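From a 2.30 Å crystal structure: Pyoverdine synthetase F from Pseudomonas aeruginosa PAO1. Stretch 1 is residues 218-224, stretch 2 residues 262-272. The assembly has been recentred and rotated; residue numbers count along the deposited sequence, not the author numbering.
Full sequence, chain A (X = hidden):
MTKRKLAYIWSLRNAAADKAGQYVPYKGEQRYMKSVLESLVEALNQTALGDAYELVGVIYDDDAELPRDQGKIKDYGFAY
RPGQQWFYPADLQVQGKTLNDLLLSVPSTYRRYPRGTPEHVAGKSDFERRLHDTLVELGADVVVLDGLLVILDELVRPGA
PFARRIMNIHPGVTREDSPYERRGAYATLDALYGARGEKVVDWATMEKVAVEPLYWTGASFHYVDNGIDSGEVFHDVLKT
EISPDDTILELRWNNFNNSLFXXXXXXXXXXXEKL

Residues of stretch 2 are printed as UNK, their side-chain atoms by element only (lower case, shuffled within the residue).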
# COMPACT_ATOMS: atom_id res chain seq x y z
N GLY A 218 3.72 -12.93 -5.18
CA GLY A 218 2.38 -12.76 -4.71
C GLY A 218 2.19 -11.58 -3.86
O GLY A 218 2.94 -10.71 -3.91
N ALA A 219 1.10 -11.53 -3.14
CA ALA A 219 0.78 -10.47 -2.24
C ALA A 219 0.21 -10.94 -0.92
O ALA A 219 -0.66 -11.77 -0.92
CB ALA A 219 -0.18 -9.56 -2.90
N SER A 220 0.63 -10.33 0.18
CA SER A 220 0.14 -10.70 1.51
C SER A 220 -0.77 -9.72 2.27
O SER A 220 -0.45 -8.59 2.36
CB SER A 220 1.25 -10.94 2.45
OG SER A 220 1.74 -12.19 2.19
N PHE A 221 -1.89 -10.22 2.77
CA PHE A 221 -2.81 -9.45 3.58
C PHE A 221 -2.57 -9.94 5.00
O PHE A 221 -3.16 -10.86 5.43
CB PHE A 221 -4.23 -9.70 3.15
CG PHE A 221 -5.21 -8.77 3.74
CD1 PHE A 221 -5.12 -7.42 3.53
CD2 PHE A 221 -6.25 -9.24 4.49
CE1 PHE A 221 -6.02 -6.55 4.07
CE2 PHE A 221 -7.16 -8.37 5.01
CZ PHE A 221 -7.04 -7.02 4.81
N HIS A 222 -1.77 -9.23 5.76
CA HIS A 222 -1.35 -9.66 7.07
C HIS A 222 -1.57 -8.71 8.21
O HIS A 222 -1.85 -7.60 8.03
CB HIS A 222 0.15 -9.97 7.00
CG HIS A 222 1.00 -8.79 6.67
ND1 HIS A 222 1.63 -8.04 7.62
CD2 HIS A 222 1.33 -8.23 5.49
CE1 HIS A 222 2.29 -7.07 7.04
NE2 HIS A 222 2.11 -7.15 5.74
N TYR A 223 -1.50 -9.20 9.42
CA TYR A 223 -1.64 -8.36 10.56
C TYR A 223 -0.40 -7.52 10.77
O TYR A 223 0.65 -7.83 10.32
CB TYR A 223 -1.90 -9.17 11.78
CG TYR A 223 -3.24 -9.74 11.92
CD1 TYR A 223 -4.23 -9.04 12.45
CD2 TYR A 223 -3.49 -11.03 11.58
CE1 TYR A 223 -5.46 -9.55 12.61
CE2 TYR A 223 -4.73 -11.58 11.73
CZ TYR A 223 -5.70 -10.83 12.26
OH TYR A 223 -6.93 -11.35 12.44
N VAL A 224 -0.55 -6.40 11.43
CA VAL A 224 0.53 -5.43 11.48
C VAL A 224 1.39 -5.58 12.72
O VAL A 224 2.53 -5.30 12.67
CB VAL A 224 -0.02 -4.02 11.15
CG1 VAL A 224 0.94 -2.91 11.43
CG2 VAL A 224 -0.38 -3.97 9.69
N UNK A 262 -6.54 -9.43 -5.67
CA UNK A 262 -7.24 -10.58 -5.13
C UNK A 262 -6.97 -10.84 -3.67
O UNK A 262 -7.88 -11.10 -2.95
c UNK A 262 -6.25 -11.10 -7.21
c UNK A 262 -5.70 -9.80 -6.81
c UNK A 262 -6.76 -11.73 -5.99
N UNK A 263 -5.75 -10.74 -3.25
CA UNK A 263 -5.50 -10.98 -1.88
C UNK A 263 -6.20 -9.97 -1.01
O UNK A 263 -6.71 -10.34 -0.03
c UNK A 263 -4.01 -11.03 -1.60
N UNK A 264 -6.17 -8.71 -1.35
CA UNK A 264 -6.82 -7.78 -0.53
C UNK A 264 -8.32 -8.04 -0.46
O UNK A 264 -8.85 -7.93 0.57
c UNK A 264 -6.52 -6.37 -0.97
c UNK A 264 -7.40 -5.24 -0.52
c UNK A 264 -7.28 -4.93 0.93
c UNK A 264 -7.19 -4.08 -1.43
N UNK A 265 -8.98 -8.29 -1.56
CA UNK A 265 -10.40 -8.59 -1.50
C UNK A 265 -10.76 -9.93 -0.82
O UNK A 265 -11.55 -9.95 0.04
c UNK A 265 -10.19 -6.16 -5.47
n UNK A 265 -10.74 -7.26 -5.03
c UNK A 265 -11.02 -8.51 -2.86
n UNK A 265 -9.66 -5.52 -4.46
c UNK A 265 -10.57 -7.33 -3.67
c UNK A 265 -9.87 -6.23 -3.32
N UNK A 266 -10.12 -11.00 -1.17
CA UNK A 266 -10.38 -12.24 -0.50
C UNK A 266 -10.06 -12.14 0.96
O UNK A 266 -10.80 -12.64 1.71
c UNK A 266 -10.23 -14.01 -2.32
c UNK A 266 -9.62 -13.39 -1.09
o UNK A 266 -10.25 -16.22 -2.95
o UNK A 266 -8.32 -15.32 -2.85
c UNK A 266 -9.54 -15.27 -2.74
N UNK A 267 -8.98 -11.47 1.32
CA UNK A 267 -8.66 -11.28 2.69
C UNK A 267 -9.73 -10.49 3.43
O UNK A 267 -10.04 -10.85 4.50
N UNK A 268 -10.25 -9.41 2.88
CA UNK A 268 -11.32 -8.69 3.52
C UNK A 268 -12.59 -9.58 3.65
O UNK A 268 -13.12 -9.70 4.69
c UNK A 268 -11.01 -5.01 1.96
c UNK A 268 -11.61 -7.35 2.81
c UNK A 268 -10.64 -6.16 2.87
c UNK A 268 -10.35 -5.60 4.24
N UNK A 269 -12.93 -10.29 2.59
CA UNK A 269 -14.11 -11.16 2.56
C UNK A 269 -14.06 -12.19 3.65
O UNK A 269 -15.01 -12.39 4.32
c UNK A 269 -14.22 -11.83 1.22
N UNK A 270 -12.95 -12.84 3.77
CA UNK A 270 -12.76 -13.73 4.85
C UNK A 270 -12.75 -13.00 6.17
O UNK A 270 -13.48 -13.35 7.02
c UNK A 270 -10.19 -15.45 2.83
c UNK A 270 -11.54 -15.37 3.42
c UNK A 270 -12.13 -16.72 3.69
c UNK A 270 -11.49 -14.51 4.66
N UNK A 271 -12.02 -11.90 6.25
CA UNK A 271 -11.91 -11.13 7.44
C UNK A 271 -13.23 -10.59 7.97
O UNK A 271 -13.26 -10.23 9.09
c UNK A 271 -9.77 -10.20 9.37
c UNK A 271 -9.59 -8.05 8.23
c UNK A 271 -10.94 -10.00 7.24
c UNK A 271 -10.49 -9.25 8.47
N UNK A 272 -14.25 -10.52 7.18
CA UNK A 272 -15.45 -9.98 7.64
C UNK A 272 -16.19 -10.80 8.67
O UNK A 272 -16.86 -10.21 9.44
c UNK A 272 -16.35 -9.62 6.48

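Position 262 carries three carbons that close a ring onto the backbone N and touch nothing on the strand, which makes it Pro262. The backbone N of proline, closed into the ring, has no hydrogen to donate, and the helix is kinked here, where this N has no bond to the preceding turn. At 263 there is a single carbon, CB, 3.5 Å from Ala219 O and 4.3 Å from Ala219 CB. This is Ala263, whose methyl fits where strand and helix lie close.

Position 264 has four carbons, forked at the second, and one tip lies 3.8 Å from Phe221 CE1. The fork after one methylene identifies Leu264; its CA-to-CB bond points sideways, yet chi1 t and chi2 p bring the end nearer to the ring. Position 265 has one carbon followed by a five-membered ring of three carbons and two nitrogens: His265. Its CA-to-CB bond points away from the strand, and the side chain touches none of it, a partly exposed setting that suits a polar ring. At 266, three carbons end in two oxygens, the pattern of Glu266, exposed and free of the strand, as befits a carboxylate.

Position 267 has no side-chain atoms, and its CA lies 3.6 Å from Phe221 CD2: Gly267. An ideal CB would fall 2.4 Å from that same Phe221 CD2, a clash. Glycine lets the ring settle against the helix backbone.

At 268 four carbons fork at the second, and one end comes 3.6 Å from Phe221 CZ; this is Leu268, buried, with its CA-to-CB bond sideways but its end nearer the strand. Position 269 bears one carbon, is exposed and lies out of reach of the strand: Ala269, a small residue compatible with helix. Four carbons forked at the second make 270 Leu270, also exposed and out of reach; it touches a crystal neighbour instead. At 271 the same fork recurs, on a CA-to-CB bond that points toward the strand; one end lies 4.0 Å from Phe221 CE2, at the ring edge, and the other 4.3 Å from Tyr223 OH. This is Leu271, the two ends being CD2 and CD1 respectively. Position 272, with one carbon and no strand contact, is Ala272.

The contact centres on Phe221, which alone buries 121 Å² of the 308 Å² total. Leu264, Gly267 and Leu268 meet the ring obliquely from one side, and Leu271 CD2 lies at its edge, while Ala219 packs on Ala263. The strand and helix axes run at 32° and approach to 7.5 Å. No hydrogen bond crosses between them, so shape and apolar packing hold the pair, with helical backbone bonds such as Gly267 N to Ala263 O, 2.9 Å, ordering the helix.

Stretch 2 262-272: PALHEGLALLA
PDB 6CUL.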